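Local coordinates for conserved hypothetical protein (Bacteroides thetaiotaomicron, PDB 2FB0), which is of unknown function but belongs to the antibiotic biosynthesis monooxygenase family of dimeric alpha+beta barrel proteins and may be an oxidoreductase, at residues E15-K20 and Q82-M87; E23-L28 and Y41-S46. One frame throughout, in Å; residues are numbered along the deposited sequence.

Contact 1: E15-K20 and Q82-M87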
ATOM      1  N   GLU A  15      -9.970 -12.326 -12.624  1.00 29.77           N
ATOM      2  CA  GLU A  15      -8.859 -12.628 -13.528  1.00 30.79           C
ATOM      3  C   GLU A  15      -9.051 -12.087 -14.935  1.00 30.39           C
ATOM      4  O   GLU A  15      -8.082 -11.689 -15.595  1.00 30.55           O
ATOM      5  CB  GLU A  15      -8.581 -14.139 -13.578  1.00 31.79           C
ATOM      6  CG  GLU A  15      -7.265 -14.489 -14.294  1.00 36.07           C
ATOM      7  CD  GLU A  15      -6.019 -13.928 -13.580  1.00 41.14           C
ATOM      8  OE1 GLU A  15      -5.946 -14.024 -12.329  1.00 43.02           O
ATOM      9  OE2 GLU A  15      -5.117 -13.395 -14.274  1.00 43.36           O
ATOM     10  N   THR A  16     -10.299 -12.066 -15.405  1.00 30.08           N
ATOM     11  CA  THR A  16     -10.583 -11.508 -16.729  1.00 29.08           C
ATOM     12  C   THR A  16     -10.196 -10.027 -16.791  1.00 28.07           C
ATOM     13  O   THR A  16      -9.639  -9.569 -17.792  1.00 27.83           O
ATOM     14  CB  THR A  16     -12.078 -11.658 -17.102  1.00 29.35           C
ATOM     15  OG1 THR A  16     -12.460 -13.032 -16.980  1.00 31.28           O
ATOM     16  CG2 THR A  16     -12.340 -11.170 -18.543  1.00 29.05           C
ATOM     17  N   ASN A  17     -10.482  -9.299 -15.710  1.00 27.09           N
ATOM     18  CA  ASN A  17     -10.357  -7.835 -15.681  1.00 26.71           C
ATOM     19  C   ASN A  17      -9.054  -7.323 -15.039  1.00 26.60           C
ATOM     20  O   ASN A  17      -8.775  -6.121 -15.051  1.00 25.38           O
ATOM     21  CB  ASN A  17     -11.552  -7.234 -14.927  1.00 26.14           C
ATOM     22  CG  ASN A  17     -12.886  -7.458 -15.647  1.00 26.54           C
ATOM     23  OD1 ASN A  17     -12.923  -7.929 -16.782  1.00 25.55           O
ATOM     24  ND2 ASN A  17     -13.974  -7.105 -14.987  1.00 25.54           N
ATOM     25  N   ARG A  18      -8.282  -8.246 -14.469  1.00 26.58           N
ATOM     26  CA  ARG A  18      -7.143  -7.902 -13.609  1.00 26.68           C
ATOM     27  C   ARG A  18      -6.148  -6.957 -14.281  1.00 26.95           C
ATOM     28  O   ARG A  18      -5.883  -5.865 -13.769  1.00 26.95           O
ATOM     29  CB  ARG A  18      -6.451  -9.179 -13.096  1.00 26.47           C
ATOM     30  CG  ARG A  18      -5.322  -8.915 -12.078  1.00 26.54           C
ATOM     31  CD  ARG A  18      -4.531 -10.181 -11.765  1.00 26.95           C
ATOM     32  NE  ARG A  18      -3.513  -9.906 -10.752  1.00 25.90           N
ATOM     33  CZ  ARG A  18      -2.302  -9.426 -11.017  1.00 26.88           C
ATOM     34  NH1 ARG A  18      -1.931  -9.194 -12.274  1.00 26.07           N
ATOM     35  NH2 ARG A  18      -1.441  -9.198 -10.022  1.00 26.53           N
ATOM     36  N   GLU A  19      -5.627  -7.374 -15.437  1.00 27.17           N
ATOM     37  CA  GLU A  19      -4.625  -6.627 -16.182  1.00 27.64           C
ATOM     38  C   GLU A  19      -5.137  -5.266 -16.638  1.00 27.15           C
ATOM     39  O   GLU A  19      -4.390  -4.282 -16.609  1.00 26.24           O
ATOM     40  CB  GLU A  19      -4.159  -7.440 -17.399  1.00 28.53           C
ATOM     41  CG  GLU A  19      -2.966  -6.842 -18.169  1.00 33.16           C
ATOM     42  CD  GLU A  19      -3.363  -5.914 -19.327  1.00 39.54           C
ATOM     43  OE1 GLU A  19      -2.454  -5.294 -19.926  1.00 43.09           O
ATOM     44  OE2 GLU A  19      -4.571  -5.795 -19.643  1.00 42.11           O
ATOM     45  N   LYS A  20      -6.400  -5.225 -17.080  1.00 25.62           N
ATOM     46  CA  LYS A  20      -7.000  -3.990 -17.577  1.00 25.02           C
ATOM     47  C   LYS A  20      -7.145  -2.966 -16.456  1.00 23.39           C
ATOM     48  O   LYS A  20      -6.896  -1.794 -16.661  1.00 23.16           O
ATOM     49  CB  LYS A  20      -8.382  -4.263 -18.227  1.00 24.89           C
ATOM     50  CG  LYS A  20      -8.325  -5.047 -19.549  1.00 25.55           C
ATOM     51  CD  LYS A  20      -9.716  -5.573 -19.931  1.00 26.08           C
ATOM     52  CE  LYS A  20      -9.636  -6.653 -21.029  1.00 27.92           C
ATOM     53  NZ  LYS A  20     -11.006  -7.198 -21.309  1.00 28.48           N
ATOM     54  N   GLN A  82     -13.704   1.372 -11.735  1.00 24.56           N
ATOM     55  CA  GLN A  82     -14.994   1.058 -11.108  1.00 26.76           C
ATOM     56  C   GLN A  82     -15.878   0.131 -11.946  1.00 26.24           C
ATOM     57  O   GLN A  82     -16.681  -0.624 -11.410  1.00 26.65           O
ATOM     58  CB  GLN A  82     -15.757   2.345 -10.771  1.00 26.62           C
ATOM     59  CG  GLN A  82     -15.222   3.014  -9.514  1.00 29.67           C
ATOM     60  CD  GLN A  82     -15.907   4.332  -9.191  1.00 31.15           C
ATOM     61  OE1 GLN A  82     -16.129   4.645  -8.020  1.00 37.83           O
ATOM     62  NE2 GLN A  82     -16.229   5.118 -10.218  1.00 34.99           N
ATOM     63  N   GLU A  83     -15.714   0.199 -13.262  1.00 26.24           N
ATOM     64  CA  GLU A  83     -16.455  -0.636 -14.188  1.00 26.48           C
ATOM     65  C   GLU A  83     -15.869  -2.048 -14.235  1.00 26.76           C
ATOM     66  O   GLU A  83     -16.585  -3.022 -14.464  1.00 27.14           O
ATOM     67  CB  GLU A  83     -16.430   0.025 -15.573  1.00 26.13           C
ATOM     68  CG  GLU A  83     -17.662  -0.195 -16.432  1.00 26.68           C
ATOM     69  CD  GLU A  83     -18.992   0.130 -15.763  1.00 27.88           C
ATOM     70  OE1 GLU A  83     -19.070   1.037 -14.902  1.00 27.74           O
ATOM     71  OE2 GLU A  83     -19.978  -0.553 -16.107  1.00 26.57           O
ATOM     72  N   LEU A  84     -14.565  -2.146 -13.983  1.00 26.40           N
ATOM     73  CA  LEU A  84     -13.824  -3.416 -13.999  1.00 25.77           C
ATOM     74  C   LEU A  84     -13.717  -4.114 -12.650  1.00 25.41           C
ATOM     75  O   LEU A  84     -13.481  -5.322 -12.585  1.00 26.26           O
ATOM     76  CB  LEU A  84     -12.404  -3.172 -14.530  1.00 25.23           C
ATOM     77  CG  LEU A  84     -12.207  -2.757 -15.986  1.00 25.22           C
ATOM     78  CD1 LEU A  84     -10.838  -2.086 -16.167  1.00 22.40           C
ATOM     79  CD2 LEU A  84     -12.372  -3.954 -16.934  1.00 22.14           C
ATOM     80  N   ALA A  85     -13.883  -3.367 -11.565  1.00 25.57           N
ATOM     81  CA  ALA A  85     -13.449  -3.846 -10.257  1.00 25.46           C
ATOM     82  C   ALA A  85     -14.182  -3.142  -9.116  1.00 25.86           C
ATOM     83  O   ALA A  85     -14.957  -2.212  -9.350  1.00 25.51           O
ATOM     84  CB  ALA A  85     -11.903  -3.652 -10.129  1.00 24.63           C
ATOM     85  N   GLU A  86     -13.938  -3.582  -7.883  1.00 26.36           N
ATOM     86  CA  GLU A  86     -14.501  -2.907  -6.708  1.00 27.68           C
ATOM     87  C   GLU A  86     -13.416  -2.190  -5.913  1.00 27.11           C
ATOM     88  O   GLU A  86     -12.366  -2.767  -5.610  1.00 26.33           O
ATOM     89  CB  GLU A  86     -15.269  -3.881  -5.806  1.00 28.28           C
ATOM     90  CG  GLU A  86     -16.440  -4.621  -6.507  1.00 35.55           C
ATOM     91  CD  GLU A  86     -17.504  -3.695  -7.144  1.00 43.22           C
ATOM     92  OE1 GLU A  86     -17.827  -2.622  -6.571  1.00 46.74           O
ATOM     93  OE2 GLU A  86     -18.037  -4.061  -8.225  1.00 46.68           O
HETATM   94  N   MSE A  87     -13.686  -0.935  -5.577  1.00 27.10           N
HETATM   95  CA  MSE A  87     -12.704  -0.070  -4.941  1.00 27.81           C
HETATM   96  C   MSE A  87     -13.148   0.298  -3.539  1.00 27.74           C
HETATM   97  O   MSE A  87     -14.337   0.560  -3.315  1.00 27.58           O
HETATM   98  CB  MSE A  87     -12.536   1.215  -5.747  1.00 27.76           C
HETATM   99  CG  MSE A  87     -12.045   1.012  -7.157  1.00 28.26           C
HETATM  100 SE   MSE A  87     -11.809   2.699  -8.098  0.60 29.03          SE
HETATM  101  CE  MSE A  87     -11.582   3.904  -6.621  1.00 33.52           C
TER

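Contact 2: E23-L28 and Y41-S46. With ACT (acetate ion), chain B.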
ATOM      1  N   GLU A  23      -3.618  -1.675 -15.520  0.50 24.00           N
ATOM      2  CA  GLU A  23      -3.152  -0.733 -16.537  0.50 24.19           C
ATOM      3  C   GLU A  23      -3.838   0.620 -16.385  0.50 24.01           C
ATOM      4  O   GLU A  23      -3.191   1.659 -16.514  0.50 23.98           O
ATOM      5  CB  GLU A  23      -3.328  -1.293 -17.964  0.50 24.76           C
ATOM      6  CG  GLU A  23      -3.360  -0.243 -19.096  0.50 26.27           C
ATOM      7  CD  GLU A  23      -2.029   0.485 -19.358  0.50 29.27           C
ATOM      8  OE1 GLU A  23      -0.996   0.164 -18.737  0.50 31.13           O
ATOM      9  OE2 GLU A  23      -2.024   1.399 -20.212  0.50 30.59           O
ATOM     10  N   ALA A  24      -5.140   0.608 -16.101  1.00 23.47           N
ATOM     11  CA  ALA A  24      -5.879   1.865 -15.902  1.00 23.57           C
ATOM     12  C   ALA A  24      -5.337   2.624 -14.680  1.00 23.22           C
ATOM     13  O   ALA A  24      -5.203   3.846 -14.715  1.00 23.51           O
ATOM     14  CB  ALA A  24      -7.386   1.613 -15.759  1.00 22.85           C
ATOM     15  N   ALA A  25      -5.022   1.887 -13.617  1.00 22.95           N
ATOM     16  CA  ALA A  25      -4.404   2.470 -12.420  1.00 22.84           C
ATOM     17  C   ALA A  25      -3.011   3.023 -12.732  1.00 23.13           C
ATOM     18  O   ALA A  25      -2.665   4.115 -12.300  1.00 23.47           O
ATOM     19  CB  ALA A  25      -4.348   1.454 -11.297  1.00 22.15           C
ATOM     20  N   LYS A  26      -2.233   2.274 -13.506  1.00 23.88           N
ATOM     21  CA  LYS A  26      -0.932   2.736 -13.986  1.00 24.35           C
ATOM     22  C   LYS A  26      -1.015   4.015 -14.807  1.00 24.87           C
ATOM     23  O   LYS A  26      -0.184   4.908 -14.642  1.00 24.54           O
ATOM     24  CB  LYS A  26      -0.226   1.637 -14.772  1.00 24.75           C
ATOM     25  CG  LYS A  26       0.382   0.557 -13.884  1.00 25.55           C
ATOM     26  CD  LYS A  26       0.793  -0.669 -14.693  1.00 27.86           C
ATOM     27  CE  LYS A  26       1.947  -0.383 -15.633  1.00 29.03           C
ATOM     28  NZ  LYS A  26       2.287  -1.648 -16.361  1.00 31.46           N
ATOM     29  N   GLU A  27      -2.021   4.103 -15.678  0.50 25.05           N
ATOM     30  CA  GLU A  27      -2.256   5.308 -16.468  0.50 25.57           C
ATOM     31  C   GLU A  27      -2.652   6.481 -15.573  0.50 25.06           C
ATOM     32  O   GLU A  27      -2.165   7.594 -15.754  0.50 25.33           O
ATOM     33  CB  GLU A  27      -3.309   5.048 -17.556  0.50 26.06           C
ATOM     34  CG  GLU A  27      -3.002   3.798 -18.367  0.50 27.91           C
ATOM     35  CD  GLU A  27      -3.873   3.646 -19.596  0.50 31.26           C
ATOM     36  OE1 GLU A  27      -5.054   3.274 -19.454  0.50 32.76           O
ATOM     37  OE2 GLU A  27      -3.363   3.874 -20.712  0.50 32.76           O
ATOM     38  N   LEU A  28      -3.512   6.218 -14.591  1.00 24.76           N
ATOM     39  CA  LEU A  28      -3.934   7.226 -13.623  1.00 24.47           C
ATOM     40  C   LEU A  28      -2.733   7.674 -12.749  1.00 23.99           C
ATOM     41  O   LEU A  28      -2.620   8.841 -12.379  1.00 23.47           O
ATOM     42  CB  LEU A  28      -5.095   6.704 -12.748  1.00 24.47           C
ATOM     43  CG  LEU A  28      -5.674   7.657 -11.689  1.00 24.21           C
ATOM     44  CD1 LEU A  28      -6.122   9.003 -12.297  1.00 24.76           C
ATOM     45  CD2 LEU A  28      -6.814   7.005 -10.898  1.00 24.12           C
ATOM     46  N   TYR A  41       2.288   8.660  -5.670  1.00 21.96           N
ATOM     47  CA  TYR A  41       1.180   7.930  -6.230  1.00 21.97           C
ATOM     48  C   TYR A  41       1.767   6.727  -6.931  1.00 21.82           C
ATOM     49  O   TYR A  41       2.646   6.876  -7.769  1.00 21.51           O
ATOM     50  CB  TYR A  41       0.427   8.828  -7.227  1.00 21.91           C
ATOM     51  CG  TYR A  41      -0.998   8.413  -7.533  1.00 22.34           C
ATOM     52  CD1 TYR A  41      -2.069   9.238  -7.192  1.00 22.56           C
ATOM     53  CD2 TYR A  41      -1.273   7.199  -8.171  1.00 22.07           C
ATOM     54  CE1 TYR A  41      -3.401   8.871  -7.499  1.00 23.40           C
ATOM     55  CE2 TYR A  41      -2.592   6.821  -8.476  1.00 22.80           C
ATOM     56  CZ  TYR A  41      -3.641   7.656  -8.137  1.00 23.49           C
ATOM     57  OH  TYR A  41      -4.934   7.259  -8.423  1.00 23.31           O
ATOM     58  N   ASP A  42       1.291   5.535  -6.586  1.00 20.97           N
ATOM     59  CA  ASP A  42       1.737   4.330  -7.281  1.00 21.08           C
ATOM     60  C   ASP A  42       0.701   3.222  -7.167  1.00 20.82           C
ATOM     61  O   ASP A  42      -0.118   3.219  -6.254  1.00 20.76           O
ATOM     62  CB  ASP A  42       3.109   3.848  -6.753  1.00 21.58           C
ATOM     63  CG  ASP A  42       3.850   2.945  -7.746  1.00 22.02           C
ATOM     64  OD1 ASP A  42       3.402   2.805  -8.911  1.00 22.22           O
ATOM     65  OD2 ASP A  42       4.904   2.376  -7.367  1.00 22.40           O
ATOM     66  N   THR A  43       0.772   2.283  -8.099  1.00 21.15           N
ATOM     67  CA  THR A  43      -0.071   1.094  -8.119  1.00 21.90           C
ATOM     68  C   THR A  43       0.754  -0.098  -7.651  1.00 21.80           C
ATOM     69  O   THR A  43       1.874  -0.275  -8.111  1.00 22.42           O
ATOM     70  CB  THR A  43      -0.593   0.876  -9.560  1.00 21.57           C
ATOM     71  OG1 THR A  43      -1.279   2.065  -9.975  1.00 22.04           O
ATOM     72  CG2 THR A  43      -1.520  -0.338  -9.640  1.00 22.96           C
ATOM     73  N   PHE A  44       0.200  -0.890  -6.728  1.00 22.00           N
ATOM     74  CA  PHE A  44       0.876  -2.039  -6.135  1.00 23.06           C
ATOM     75  C   PHE A  44      -0.028  -3.267  -6.211  1.00 23.70           C
ATOM     76  O   PHE A  44      -1.180  -3.213  -5.775  1.00 24.84           O
ATOM     77  CB  PHE A  44       1.160  -1.805  -4.642  1.00 22.60           C
ATOM     78  CG  PHE A  44       2.096  -0.673  -4.354  1.00 23.29           C
ATOM     79  CD1 PHE A  44       3.461  -0.915  -4.146  1.00 22.22           C
ATOM     80  CD2 PHE A  44       1.621   0.631  -4.253  1.00 20.57           C
ATOM     81  CE1 PHE A  44       4.336   0.140  -3.867  1.00 21.69           C
ATOM     82  CE2 PHE A  44       2.499   1.690  -3.969  1.00 22.45           C
ATOM     83  CZ  PHE A  44       3.862   1.431  -3.775  1.00 21.32           C
ATOM     84  N   GLU A  45       0.513  -4.380  -6.686  1.00 23.78           N
ATOM     85  CA  GLU A  45      -0.221  -5.643  -6.752  1.00 23.67           C
ATOM     86  C   GLU A  45       0.120  -6.521  -5.554  1.00 23.84           C
ATOM     87  O   GLU A  45       1.295  -6.650  -5.188  1.00 24.00           O
ATOM     88  CB  GLU A  45       0.171  -6.394  -8.020  1.00 23.81           C
ATOM     89  CG  GLU A  45      -0.087  -5.620  -9.289  1.00 25.22           C
ATOM     90  CD  GLU A  45       0.689  -6.163 -10.479  1.00 27.09           C
ATOM     91  OE1 GLU A  45       0.736  -7.402 -10.651  1.00 27.40           O
ATOM     92  OE2 GLU A  45       1.231  -5.342 -11.244  1.00 25.75           O
ATOM     93  N   SER A  46      -0.887  -7.159  -4.972  1.00 22.88           N
ATOM     94  CA  SER A  46      -0.641  -8.090  -3.883  1.00 23.42           C
ATOM     95  C   SER A  46       0.211  -9.255  -4.361  1.00 24.18           C
ATOM     96  O   SER A  46      -0.033  -9.822  -5.439  1.00 23.41           O
ATOM     97  CB  SER A  46      -1.942  -8.601  -3.269  1.00 22.93           C
ATOM     98  OG  SER A  46      -1.697  -9.672  -2.382  1.00 21.39           O
TER
HETATM   99  C   ACT B 901      -7.562   8.622  -6.354  1.00 36.25           C
HETATM  100  O   ACT B 901      -6.904   8.941  -7.374  1.00 35.43           O
HETATM  101  OXT ACT B 901      -7.838   9.535  -5.531  1.00 37.71           O
HETATM  102  CH3 ACT B 901      -8.024   7.225  -6.126  1.00 36.02           C

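Contact 1: E15-K20 and Q82-M87
N17 reaches across to the last turn of helix 72-84 and binds the backbone carbonyl of L84, a case of a side-chain amide serving a carbonyl at a helix end. Its ND2 donates to L84 O over 3.0 Å, at a fairly straight N-H...O angle of 158°. The acceptor lies close to the plane of the N17 amide, as an amide N-H requires, and the donor meets the carbonyl at a bent C=O...N angle of 120°. With CG turned beside its own backbone N (chi1 -66°), N17 presents the amide to this oxygen.

The leucine returns the contact through its two methyls. CD2 packs on the amide carbon, 3.8 Å from N17 CG, while CD1 lies against the start of helix 18-32, 3.9 Å from K20 CB. K20 meets this methyl with its carbonyl carbon as well as CB, while the extended remainder of its side chain leads away.

Further out, N14 OD1 accepts a hydrogen bond from the backbone N of N17, E15 forms a salt bridge with R50, and R18 is tied to E45 and to the carbonyl of R50. The contact lies at the surface, joining the entry to helix 18-32 with the exit of helix 72-84, just where the chain leaves helical geometry at A85 and turns into strand 86-93, whose E86 pairs with R12 of strand 5-12.

Contact 2: E23-L28 and Y41-S46
Y41 points its ring from strand 38-46 toward helix 18-32, and the side chain of L28 slants across its hydroxyl end. The leucine CD2 is 3.1 Å from Y41 OH, a tight approach, and L28 CG lies 4.1 Å from Y41 CZ. L28 O sits over one ring face, whereas the acetate atom O comes to the ring edge in its plane and takes a hydrogen bond from Y41 OH at 2.8 Å. A chi1 of -160° swings CG away from the backbone N and carries the ring out to this meeting point.

Two residues along, T43 also faces the helix. Its CG2 packs on A25 CB at 3.7 Å, and its OG1 lies 3.4 Å from the same methyl, while the hydroxyl is hydrogen-bonded to T29 on the next helical turn. The axes of 23-28 and 41-46 run nearly antiparallel, at 161°, and approach to 7.7 Å, a close spacing that suits the small A25.

Chemically, aliphatic groups of the helix pack against two strand side chains whose hydroxyls find polar partners outside the two segments. H68 also binds the acetate, probably a crystallisation component, so Y41 and H68 together hold a small anion here; whether a natural ligand binds at this place is not established.

In the fold
Helix 18-32 serves both contacts: contact 1 uses its entry and contact 2 its middle, and a salt bridge from R18 to E45 joins the two. Contact 1 lies at the surface, its centre about 13 Å from the centre of the chain, and joins the ends of two helices by a polar bond with methyl packing beside it. Contact 2, its centre about 7 Å from that of the chain, is buried and sets the helix on the sheet by carbon packing round two hydroxyls. Their strands, 86-93 and 38-46, are the outermost of the four within the chain. Beyond 38-46 the sheet continues into the second subunit, so segment 41-46 is itself part of the dimer interface, whereas that subunit does not touch the segments of contact 1.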